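Local coordinates for protein glyoxylate reductase (Paecilomyces sp. J18, PDB 3WNV) that reduces glyoxylate, probably to glycolate at the expense of a nicotinamide cofactor, as a fungal member of the D-isomer-specific 2-hydroxyacid dehydrogenase family, at residues I52-R56 with V307-L311; K80-G86 with G101-T107; V111-T115 with G164-E168; V118-M123 with I239-A243. All coordinates share one frame. Residue numbers count along the deposited sequence, not the author numbering.

Interaction 1: residues I52-R56 with V307-L311; sequences IAIYR and VLNNL
A helix runs along one face of a five-stranded parallel sheet with strand order 2-1-3-4-5, the flavodoxin-like arrangement of the substrate-binding domain in this family. Segment 52-56 belongs to the central strand; 307-311 is a piece of helix 297-317, which brings the C-terminal part of the chain back to this sheet. The two axes run antiparallel (178°) and approach to 9.5 Å, with CA atoms nearest at Ala53–Leu311 (7.1 Å) and Tyr55–Val307 (7.4 Å). After Ile52 (psi -26°), residues 53-56 have beta conformation (phi -97° to -144°, psi 130° to 172°). Ala53 points its CB at the helix, 3.6 Å from Leu311 CD2. Ile54 points away, to the other face. Tyr55 leaves sideways, but its t rotamer (chi1 177°, chi2 -68°) swings the ring to the helix: CE2 lies 3.4 Å from Val307 CG1, and CD2 lies 3.9 Å from Leu308 CD2 and 3.7 Å from Leu311 CD1, the last at the ring edge. Its OH bonds to Asn85. Arg56 again points away. On the helix, Val307 is t, and Leu308 and Leu311 are both m,t. Val307 and Leu311 are one turn apart, joined by Leu311 N to Val307 O at 2.9 Å.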
loop_
_atom_site.group_PDB
_atom_site.type_symbol
_atom_site.label_atom_id
_atom_site.label_comp_id
_atom_site.label_asym_id
_atom_site.label_seq_id
_atom_site.Cartn_x
_atom_site.Cartn_y
_atom_site.Cartn_z
ATOM N N ILE A 52 16.339 -14.693 16.107
ATOM C CA ILE A 52 14.965 -14.903 16.597
ATOM C C ILE A 52 13.981 -13.981 15.895
ATOM O O ILE A 52 12.792 -14.293 15.775
ATOM C CB ILE A 52 14.863 -14.707 18.141
ATOM C CG1 ILE A 52 13.453 -15.002 18.670
ATOM C CG2 ILE A 52 15.242 -13.304 18.545
ATOM C CD1 ILE A 52 13.382 -14.931 20.202
ATOM N N ALA A 53 14.465 -12.843 15.408
ATOM C CA ALA A 53 13.558 -11.875 14.786
ATOM C C ALA A 53 14.205 -11.184 13.608
ATOM O O ALA A 53 15.397 -10.921 13.626
ATOM C CB ALA A 53 13.119 -10.854 15.786
ATOM N N ILE A 54 13.388 -10.798 12.631
ATOM C CA ILE A 54 13.902 -10.215 11.401
ATOM C C ILE A 54 13.145 -8.931 11.159
ATOM O O ILE A 54 11.912 -8.918 11.225
ATOM C CB ILE A 54 13.634 -11.141 10.202
ATOM C CG1 ILE A 54 14.592 -12.339 10.213
ATOM C CG2 ILE A 54 13.772 -10.362 8.868
ATOM C CD1 ILE A 54 14.206 -13.392 9.122
ATOM N N TYR A 55 13.863 -7.854 10.858
ATOM C CA TYR A 55 13.232 -6.621 10.399
ATOM C C TYR A 55 13.313 -6.636 8.894
ATOM O O TYR A 55 14.406 -6.820 8.354
ATOM C CB TYR A 55 14.067 -5.411 10.905
ATOM C CG TYR A 55 13.558 -4.043 10.426
ATOM C CD1 TYR A 55 13.623 -3.665 9.079
ATOM C CD2 TYR A 55 13.084 -3.112 11.340
ATOM C CE1 TYR A 55 13.164 -2.387 8.636
ATOM C CE2 TYR A 55 12.621 -1.850 10.927
ATOM C CZ TYR A 55 12.659 -1.506 9.571
ATOM O OH TYR A 55 12.231 -0.257 9.192
ATOM N N ARG A 56 12.190 -6.395 8.196
ATOM C CA ARG A 56 12.275 -6.244 6.753
ATOM C C ARG A 56 11.295 -5.188 6.325
ATOM O O ARG A 56 10.451 -4.740 7.119
ATOM C CB ARG A 56 11.977 -7.577 6.033
ATOM C CG ARG A 56 10.516 -8.016 6.108
ATOM C CD ARG A 56 10.289 -9.284 5.289
ATOM N NE ARG A 56 10.531 -9.074 3.838
ATOM C CZ ARG A 56 9.599 -8.652 2.970
ATOM N NH1 ARG A 56 8.368 -8.345 3.380
ATOM N NH2 ARG A 56 9.896 -8.541 1.671
ATOM N N VAL A 307 7.803 -0.616 13.577
ATOM C CA VAL A 307 8.439 -1.913 13.388
ATOM C C VAL A 307 9.419 -2.215 14.517
ATOM O O VAL A 307 9.472 -3.341 15.035
ATOM C CB VAL A 307 9.177 -1.976 12.026
ATOM C CG1 VAL A 307 9.693 -3.401 11.761
ATOM C CG2 VAL A 307 8.227 -1.563 10.903
ATOM N N LEU A 308 10.185 -1.200 14.935
ATOM C CA LEU A 308 11.227 -1.431 15.918
ATOM C C LEU A 308 10.591 -1.656 17.285
ATOM O O LEU A 308 11.125 -2.395 18.095
ATOM C CB LEU A 308 12.260 -0.297 15.912
ATOM C CG LEU A 308 13.134 -0.330 14.637
ATOM C CD1 LEU A 308 13.865 1.003 14.431
ATOM C CD2 LEU A 308 14.140 -1.484 14.666
ATOM N N ASN A 309 9.443 -1.015 17.531
ATOM C CA ASN A 309 8.714 -1.250 18.774
ATOM C C ASN A 309 8.093 -2.644 18.833
ATOM O O ASN A 309 8.055 -3.261 19.900
ATOM C CB ASN A 309 7.670 -0.145 19.004
ATOM C CG ASN A 309 8.300 1.138 19.510
ATOM O OD1 ASN A 309 9.282 1.091 20.225
ATOM N ND2 ASN A 309 7.755 2.286 19.113
ATOM N N ASN A 310 7.582 -3.120 17.697
ATOM C CA ASN A 310 7.181 -4.518 17.578
ATOM C C ASN A 310 8.340 -5.463 17.879
ATOM O O ASN A 310 8.187 -6.390 18.646
ATOM C CB ASN A 310 6.647 -4.821 16.184
ATOM C CG ASN A 310 5.171 -4.559 16.067
ATOM O OD1 ASN A 310 4.350 -5.372 16.531
ATOM N ND2 ASN A 310 4.807 -3.430 15.448
ATOM N N LEU A 311 9.497 -5.228 17.260
ATOM C CA LEU A 311 10.685 -6.027 17.551
ATOM C C LEU A 311 11.065 -6.068 19.023
ATOM O O LEU A 311 11.367 -7.118 19.584
ATOM C CB LEU A 311 11.876 -5.499 16.758
ATOM C CG LEU A 311 11.857 -5.921 15.316
ATOM C CD1 LEU A 311 12.785 -5.043 14.471
ATOM C CD2 LEU A 311 12.245 -7.379 15.254
#

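Interaction 2: residues K80-G86 with G101-T107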
loop_
_atom_site.group_PDB
_atom_site.type_symbol
_atom_site.label_atom_id
_atom_site.label_comp_id
_atom_site.label_asym_id
_atom_site.label_seq_id
_atom_site.Cartn_x
_atom_site.Cartn_y
_atom_site.Cartn_z
ATOM N N LYS A 80 11.388 -16.556 15.007
ATOM C CA LYS A 80 10.056 -16.577 15.610
ATOM C C LYS A 80 9.199 -15.399 15.220
ATOM O O LYS A 80 8.002 -15.447 15.408
ATOM C CB LYS A 80 10.122 -16.765 17.128
ATOM C CG LYS A 80 10.811 -18.075 17.495
ATOM C CD LYS A 80 10.221 -18.749 18.731
ATOM C CE LYS A 80 10.198 -17.823 19.943
ATOM N NZ LYS A 80 10.177 -18.586 21.237
ATOM N N TYR A 81 9.824 -14.350 14.682
ATOM C CA TYR A 81 9.158 -13.086 14.378
ATOM C C TYR A 81 9.696 -12.504 13.083
ATOM O O TYR A 81 10.907 -12.536 12.819
ATOM C CB TYR A 81 9.387 -12.055 15.484
ATOM C CG TYR A 81 8.897 -12.520 16.810
ATOM C CD1 TYR A 81 7.549 -12.411 17.156
ATOM C CD2 TYR A 81 9.764 -13.115 17.708
ATOM C CE1 TYR A 81 7.094 -12.897 18.384
ATOM C CE2 TYR A 81 9.318 -13.580 18.936
ATOM C CZ TYR A 81 7.980 -13.465 19.259
ATOM O OH TYR A 81 7.545 -13.937 20.469
ATOM N N ILE A 82 8.808 -11.925 12.290
ATOM C CA ILE A 82 9.225 -11.087 11.188
ATOM C C ILE A 82 8.447 -9.825 11.340
ATOM O O ILE A 82 7.205 -9.834 11.345
ATOM C CB ILE A 82 8.880 -11.694 9.827
ATOM C CG1 ILE A 82 9.688 -12.954 9.612
ATOM C CG2 ILE A 82 9.192 -10.693 8.669
ATOM C CD1 ILE A 82 9.128 -13.756 8.405
ATOM N N CYS A 83 9.168 -8.731 11.507
ATOM C CA CYS A 83 8.560 -7.439 11.714
ATOM C C CYS A 83 8.744 -6.636 10.453
ATOM O O CYS A 83 9.853 -6.265 10.082
ATOM C CB CYS A 83 9.183 -6.767 12.948
ATOM S SG CYS A 83 8.889 -7.772 14.477
ATOM N N HIS A 84 7.625 -6.390 9.768
ATOM C CA HIS A 84 7.594 -5.847 8.430
ATOM C C HIS A 84 7.204 -4.369 8.395
ATOM O O HIS A 84 6.236 -3.940 9.043
ATOM C CB HIS A 84 6.566 -6.679 7.611
ATOM C CG HIS A 84 6.297 -6.138 6.225
ATOM N ND1 HIS A 84 7.151 -6.353 5.158
ATOM C CD2 HIS A 84 5.278 -5.383 5.754
ATOM C CE1 HIS A 84 6.631 -5.781 4.072
ATOM N NE2 HIS A 84 5.510 -5.172 4.416
ATOM N N ASN A 85 7.970 -3.594 7.641
ATOM C CA ASN A 85 7.705 -2.174 7.452
ATOM C C ASN A 85 6.796 -2.034 6.244
ATOM O O ASN A 85 7.202 -2.211 5.083
ATOM C CB ASN A 85 9.012 -1.414 7.269
ATOM C CG ASN A 85 8.785 0.071 7.164
ATOM O OD1 ASN A 85 7.696 0.502 6.800
ATOM N ND2 ASN A 85 9.793 0.858 7.478
ATOM N N GLY A 86 5.541 -1.726 6.522
ATOM C CA GLY A 86 4.569 -1.549 5.432
ATOM C C GLY A 86 3.172 -1.904 5.897
ATOM O O GLY A 86 3.020 -2.779 6.730
ATOM N N GLY A 101 5.897 -21.512 12.537
ATOM C CA GLY A 101 5.960 -20.961 13.891
ATOM C C GLY A 101 6.477 -19.520 13.961
ATOM O O GLY A 101 7.081 -19.110 14.953
ATOM N N ILE A 102 6.229 -18.741 12.925
ATOM C CA ILE A 102 6.695 -17.341 12.864
ATOM C C ILE A 102 5.517 -16.357 12.921
ATOM O O ILE A 102 4.561 -16.478 12.155
ATOM C CB ILE A 102 7.499 -17.086 11.562
ATOM C CG1 ILE A 102 8.674 -18.057 11.443
ATOM C CG2 ILE A 102 7.948 -15.615 11.460
ATOM C CD1 ILE A 102 9.346 -17.996 10.075
ATOM N N ALA A 103 5.594 -15.391 13.835
ATOM C CA ALA A 103 4.579 -14.340 13.966
ATOM C C ALA A 103 5.008 -13.144 13.150
ATOM O O ALA A 103 6.199 -12.813 13.135
ATOM C CB ALA A 103 4.390 -13.957 15.427
ATOM N N ILE A 104 4.058 -12.498 12.460
ATOM C CA ILE A 104 4.361 -11.379 11.583
ATOM C C ILE A 104 3.636 -10.134 12.072
ATOM O O ILE A 104 2.457 -10.200 12.425
ATOM C CB ILE A 104 3.804 -11.650 10.167
ATOM C CG1 ILE A 104 4.272 -13.023 9.669
ATOM C CG2 ILE A 104 4.178 -10.545 9.200
ATOM C CD1 ILE A 104 5.678 -13.045 9.137
ATOM N N SER A 105 4.338 -9.003 12.108
ATOM C CA SER A 105 3.695 -7.713 12.327
ATOM C C SER A 105 3.850 -6.819 11.111
ATOM O O SER A 105 4.750 -7.015 10.285
ATOM C CB SER A 105 4.257 -7.050 13.610
ATOM O OG SER A 105 5.594 -6.657 13.424
ATOM N N SER A 106 2.943 -5.845 10.935
ATOM C CA SER A 106 3.053 -4.899 9.822
ATOM C C SER A 106 2.922 -3.530 10.448
ATOM O O SER A 106 3.007 -3.421 11.688
ATOM C CB SER A 106 1.908 -5.095 8.804
ATOM O OG SER A 106 0.695 -5.162 9.534
ATOM N N THR A 107 2.710 -2.513 9.621
ATOM C CA THR A 107 2.553 -1.138 10.125
ATOM C C THR A 107 1.236 -0.510 9.658
ATOM O O THR A 107 1.262 0.326 8.750
ATOM C CB THR A 107 3.689 -0.232 9.684
ATOM O OG1 THR A 107 3.741 -0.150 8.245
ATOM C CG2 THR A 107 5.027 -0.760 10.213
HETATM O O HOH W 1 6.572 -16.887 17.112
HETATM O O HOH W 2 5.863 -4.266 11.945
#
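The pairing ends in an unusual exchange between Gly86 and Thr107. Thr107 N gives a good hydrogen bond to Gly86 O (2.9 Å, 164°), while Gly86 N reaches Thr107 OG1 at 2.9 Å only weakly, with an angle of 126°. The residue offset, 22 from Lys80–Ile102 to His84–Ser106, drops to 21 here. Gly86 adopts phi 151° and psi 146°, where a CB would be jammed against the preceding carbonyl and would lie 2.8 Å from His84 NE2, so the conformation calls for glycine. Before this point the ladder is regular and parallel: Ala103 N to Lys80 O (2.9 Å), Ile82 N to Ala103 O (2.9 Å), Ser105 N to Ile82 O (3.1 Å) and His84 N to Ser105 O (3.0 Å). Strands 81-85 and 103-105 lie at 13° to each other, and helix 94-99 links them as a beta-alpha-beta crossover at the edge of the flavodoxin-like sheet; Gly101, with positive phi, is the C-prime residue of the Schellman motif that closes that helix. Ile82 and Ile104 share the face on which Ile104 meets helix 94-99, with Ile82 CB 3.5 Å from Ile104 CD1. Cys83 and Ser105 occupy the other face, against helix 297-317. One water donates to Lys80 O (2.6 Å) and Gly101 O (3.1 Å); a second links His84 O (2.9 Å) with Ser105 OG (2.8 Å).

Interaction 3: residues V111-T115 with G164-E168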
loop_
_atom_site.group_PDB
_atom_site.type_symbol
_atom_site.label_atom_id
_atom_site.label_comp_id
_atom_site.label_asym_id
_atom_site.label_seq_id
_atom_site.Cartn_x
_atom_site.Cartn_y
_atom_site.Cartn_z
ATOM N N VAL A 111 0.436 4.594 8.168
ATOM C CA VAL A 111 0.384 5.011 6.760
ATOM C C VAL A 111 -0.845 5.853 6.433
ATOM O O VAL A 111 -0.917 6.430 5.340
ATOM C CB VAL A 111 0.393 3.791 5.799
ATOM C CG1 VAL A 111 1.593 2.888 6.048
ATOM C CG2 VAL A 111 -0.894 3.009 5.952
ATOM N N ASN A 112 -1.806 5.957 7.356
ATOM C CA ASN A 112 -3.140 6.432 6.972
ATOM C C ASN A 112 -3.178 7.887 6.486
ATOM O O ASN A 112 -3.791 8.177 5.447
ATOM C CB ASN A 112 -4.134 6.306 8.148
ATOM C CG ASN A 112 -4.493 4.866 8.479
ATOM O OD1 ASN A 112 -4.036 3.932 7.817
ATOM N ND2 ASN A 112 -5.320 4.677 9.536
ATOM N N ASN A 113 -2.562 8.791 7.234
ATOM C CA ASN A 113 -2.643 10.201 6.868
ATOM C C ASN A 113 -1.950 10.461 5.547
ATOM O O ASN A 113 -2.556 11.054 4.653
ATOM C CB ASN A 113 -2.036 11.099 7.934
ATOM C CG ASN A 113 -2.984 11.318 9.108
ATOM O OD1 ASN A 113 -4.195 11.417 8.922
ATOM N ND2 ASN A 113 -2.431 11.396 10.318
ATOM N N ALA A 114 -0.700 10.011 5.412
ATOM C CA ALA A 114 0.056 10.334 4.193
ATOM C C ALA A 114 -0.603 9.792 2.935
ATOM O O ALA A 114 -0.686 10.498 1.909
ATOM C CB ALA A 114 1.473 9.795 4.303
ATOM N N THR A 115 -1.031 8.525 2.994
ATOM C CA THR A 115 -1.652 7.891 1.841
ATOM C C THR A 115 -2.916 8.619 1.451
ATOM O O THR A 115 -3.141 8.857 0.279
ATOM C CB THR A 115 -2.033 6.466 2.137
ATOM O OG1 THR A 115 -0.838 5.733 2.489
ATOM C CG2 THR A 115 -2.637 5.820 0.890
ATOM N N GLY A 164 -8.690 1.950 7.661
ATOM C CA GLY A 164 -8.060 3.102 8.251
ATOM C C GLY A 164 -7.763 4.156 7.203
ATOM O O GLY A 164 -8.008 5.356 7.428
ATOM N N ILE A 165 -7.227 3.728 6.061
ATOM C CA ILE A 165 -6.918 4.686 5.000
ATOM C C ILE A 165 -8.198 5.287 4.421
ATOM O O ILE A 165 -8.279 6.494 4.257
ATOM C CB ILE A 165 -6.075 4.082 3.893
ATOM C CG1 ILE A 165 -4.661 3.766 4.438
ATOM C CG2 ILE A 165 -5.895 5.112 2.770
ATOM C CD1 ILE A 165 -3.856 2.784 3.566
ATOM N N GLY A 166 -9.185 4.449 4.159
ATOM C CA GLY A 166 -10.442 4.934 3.602
ATOM C C GLY A 166 -11.146 5.937 4.484
ATOM O O GLY A 166 -11.774 6.878 3.996
ATOM N N ARG A 167 -11.074 5.733 5.799
ATOM C CA ARG A 167 -11.715 6.658 6.715
ATOM C C ARG A 167 -11.063 8.028 6.664
ATOM O O ARG A 167 -11.753 9.047 6.767
ATOM C CB ARG A 167 -11.711 6.143 8.157
ATOM C CG ARG A 167 -12.878 5.259 8.523
ATOM C CD ARG A 167 -12.862 4.964 10.046
ATOM N NE ARG A 167 -11.693 4.162 10.446
ATOM C CZ ARG A 167 -11.653 2.834 10.324
ATOM N NH1 ARG A 167 -12.697 2.198 9.827
ATOM N NH2 ARG A 167 -10.576 2.129 10.680
ATOM N N GLU A 168 -9.738 8.058 6.528
ATOM C CA GLU A 168 -9.013 9.323 6.411
ATOM C C GLU A 168 -9.268 9.960 5.040
ATOM O O GLU A 168 -9.360 11.198 4.937
ATOM C CB GLU A 168 -7.515 9.122 6.619
ATOM C CG GLU A 168 -7.150 8.732 8.015
ATOM C CD GLU A 168 -7.429 9.810 9.067
ATOM O OE1 GLU A 168 -7.632 11.004 8.736
ATOM O OE2 GLU A 168 -7.424 9.456 10.261
HETATM O O HOH W 3 -6.042 7.013 11.144
#
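The first turns of two helices meet here, that of helix 112-127 and that of helix 164-175; the latter follows strand 156-160 and carries the end of a GxGxxG sequence (Gly161, Gly163, Gly166), consistent with the dinucleotide-binding turn of a Rossmann fold. Asn112 and Ile165 are the nearest pair, with CA atoms 4.6 Å apart. Asn112, in an m rotamer with chi2 near 0°, lays its amide over the opposing turn: ND2 is 3.4 Å from Gly164 CA and OD1 is 3.4 Å from Ile165 CG1. A CB on Gly164 would fall 2.5 Å from Asn112 ND2, so glycine permits this approach. Ile165 (m,t) reaches two residues of the other segment with different branches, CD1 to Val111 CG2 and CG2 to Thr115 CG2, each 3.8 Å. Thr115 takes the m rotamer, which turns its OG1 back to Val111 O (2.9 Å) while the methyl faces Ile165. Glu168 is folded m,m; its CG comes to 3.9 Å from Asn112 CB, and its OE1 forms salt bridges with Arg171 and Arg172. Asn113 OD1 lies 3.5 Å from Glu168 OE1; both are acceptors, so the pair is no hydrogen bond, and both have Arg172 as a partner. No direct hydrogen bond crosses the interface, but a water spans it, accepting from Asn112 ND2 at 2.9 Å and donating to Glu168 OE2, also at 2.9 Å.

Interaction 4: residues V118-M123 with I239-A243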
loop_
_atom_site.group_PDB
_atom_site.type_symbol
_atom_site.label_atom_id
_atom_site.label_comp_id
_atom_site.label_asym_id
_atom_site.label_seq_id
_atom_site.Cartn_x
_atom_site.Cartn_y
_atom_site.Cartn_z
ATOM N N VAL A 118 -2.228 11.863 -0.319
ATOM C CA VAL A 118 -1.877 11.669 -1.733
ATOM C C VAL A 118 -3.132 11.264 -2.536
ATOM O O VAL A 118 -3.307 11.698 -3.640
ATOM C CB VAL A 118 -0.718 10.691 -1.894
ATOM C CG1 VAL A 118 -0.642 10.135 -3.310
ATOM C CG2 VAL A 118 0.592 11.401 -1.567
ATOM N N ALA A 119 -4.028 10.492 -1.940
ATOM C CA ALA A 119 -5.286 10.101 -2.605
ATOM C C ALA A 119 -6.089 11.345 -2.963
ATOM O O ALA A 119 -6.650 11.427 -4.041
ATOM C CB ALA A 119 -6.112 9.243 -1.679
ATOM N N ILE A 120 -6.187 12.299 -2.040
ATOM C CA ILE A 120 -6.990 13.517 -2.338
ATOM C C ILE A 120 -6.252 14.385 -3.362
ATOM O O ILE A 120 -6.855 14.923 -4.292
ATOM C CB ILE A 120 -7.286 14.313 -1.061
ATOM C CG1 ILE A 120 -8.182 13.470 -0.109
ATOM C CG2 ILE A 120 -7.899 15.714 -1.360
ATOM C CD1 ILE A 120 -9.575 13.044 -0.666
ATOM N N PHE A 121 -4.937 14.509 -3.204
ATOM C CA PHE A 121 -4.126 15.197 -4.213
ATOM C C PHE A 121 -4.370 14.630 -5.587
ATOM O O PHE A 121 -4.684 15.376 -6.529
ATOM C CB PHE A 121 -2.640 15.173 -3.823
ATOM C CG PHE A 121 -1.731 15.833 -4.830
ATOM C CD1 PHE A 121 -1.535 17.199 -4.786
ATOM C CD2 PHE A 121 -1.044 15.085 -5.770
ATOM C CE1 PHE A 121 -0.691 17.850 -5.695
ATOM C CE2 PHE A 121 -0.167 15.708 -6.709
ATOM C CZ PHE A 121 0.024 17.119 -6.654
ATOM N N LEU A 122 -4.260 13.313 -5.724
ATOM C CA LEU A 122 -4.564 12.656 -6.986
ATOM C C LEU A 122 -5.989 12.886 -7.487
ATOM O O LEU A 122 -6.193 13.012 -8.684
ATOM C CB LEU A 122 -4.272 11.148 -6.894
ATOM C CG LEU A 122 -2.813 10.767 -6.832
ATOM C CD1 LEU A 122 -2.667 9.257 -6.507
ATOM C CD2 LEU A 122 -2.106 11.112 -8.171
ATOM N N MET A 123 -6.985 12.868 -6.593
ATOM C CA MET A 123 -8.376 13.054 -7.005
ATOM C C MET A 123 -8.595 14.449 -7.606
ATOM O O MET A 123 -9.216 14.608 -8.633
ATOM C CB MET A 123 -9.296 12.871 -5.792
ATOM C CG MET A 123 -10.776 12.979 -6.159
ATOM S SD MET A 123 -11.861 12.893 -4.695
ATOM C CE MET A 123 -11.625 14.521 -3.953
ATOM N N ILE A 239 -11.295 7.341 -11.501
ATOM C CA ILE A 239 -10.807 6.257 -10.617
ATOM C C ILE A 239 -9.521 6.652 -9.916
ATOM O O ILE A 239 -8.595 7.098 -10.563
ATOM C CB ILE A 239 -10.625 4.920 -11.401
ATOM C CG1 ILE A 239 -11.959 4.403 -11.936
ATOM C CG2 ILE A 239 -9.933 3.855 -10.536
ATOM C CD1 ILE A 239 -11.827 3.337 -12.988
ATOM N N VAL A 240 -9.467 6.464 -8.595
ATOM C CA VAL A 240 -8.237 6.710 -7.813
ATOM C C VAL A 240 -7.757 5.436 -7.168
ATOM O O VAL A 240 -8.571 4.686 -6.616
ATOM C CB VAL A 240 -8.505 7.767 -6.741
ATOM C CG1 VAL A 240 -7.322 7.905 -5.760
ATOM C CG2 VAL A 240 -8.849 9.130 -7.376
ATOM N N ASN A 241 -6.447 5.193 -7.230
ATOM C CA ASN A 241 -5.840 4.049 -6.588
ATOM C C ASN A 241 -4.547 4.402 -5.939
ATOM O O ASN A 241 -3.624 4.750 -6.595
ATOM C CB ASN A 241 -5.582 2.958 -7.631
ATOM C CG ASN A 241 -5.342 1.604 -7.029
ATOM O OD1 ASN A 241 -5.465 1.442 -5.851
ATOM N ND2 ASN A 241 -5.057 0.641 -7.860
ATOM N N THR A 242 -4.502 4.293 -4.638
ATOM C CA THR A 242 -3.288 4.430 -3.898
ATOM C C THR A 242 -2.867 3.124 -3.201
ATOM O O THR A 242 -1.980 3.122 -2.431
ATOM C CB THR A 242 -3.364 5.543 -2.872
ATOM O OG1 THR A 242 -4.427 5.248 -2.014
ATOM C CG2 THR A 242 -3.631 6.863 -3.521
ATOM N N ALA A 243 -3.548 2.042 -3.525
ATOM C CA ALA A 243 -3.411 0.772 -2.808
ATOM C C ALA A 243 -2.390 -0.157 -3.450
ATOM O O ALA A 243 -1.214 -0.143 -3.090
ATOM C CB ALA A 243 -4.791 0.068 -2.661
#
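Segment 118-123 is regular helix, with phi/psi close to -60°/-45° and backbone bonds Leu122 N to Val118 O (2.8 Å) and Met123 N to Ala119 O (2.9 Å). Opposite it, residues 239-241 are extended, and the chain leaves the strand at Thr242 (psi 9°). The two run in opposing senses: Ala119 CA is nearest Thr242 CA at 6.2 Å, and Met123 CA, one turn on, is nearest Val240 CA at 6.4 Å. At the end of the strand, Asn241 points away from the helix and its OD1 accepts from Ala243 N (3.1 Å, 159°), forming an Asx turn. No hydrogen bond joins the segments; the contact is one of van der Waals packing, mostly between carbon atoms. Val240, in its t rotamer, splits its methyls between two turns: CG1 is 4.0 Å from Ala119 O, and CG2 is 4.0 Å from Met123 CA and 4.1 Å from Met123 CB. Thr242 is p and presents its methyl, CG2 lying 3.8 Å from Ala119 CA, 3.9 Å from Leu122 CD1 and 4.4 Å from Val118 CG1. The small side chain of Ala119 thus brings the helix backbone itself into the contact. Strand 237-241 has 210-213 and 262-267 as neighbours, and Ala119 also touches Val169 of helix 164-175: this is a helix covering one face of the parallel sheet in the Rossmann-type NAD-binding domain.

The four contacts divide between two domains. Interactions 1 and 2 share the flavodoxin-like sheet, their centres 7 Å apart, and are stitched together by probable hydrogen bonds from Ile54 O to Cys83 N and from Ile52 O to Lys80 N, each 2.8 Å. Interactions 3 and 4 share helix 112-127 in the Rossmann-type half; their centres are 11 Å apart, and Thr115 CG2 comes 3.5 Å from Thr242 OG1. The centres of interactions 1 and 4 are about 30 Å apart. The chain crosses between the halves just after strand 103-105. Gly86 and Val111 each lie about 4 Å from a bound sulfate, probably from the crystallisation liquor, consistent with the interdomain cleft where relatives bind substrate.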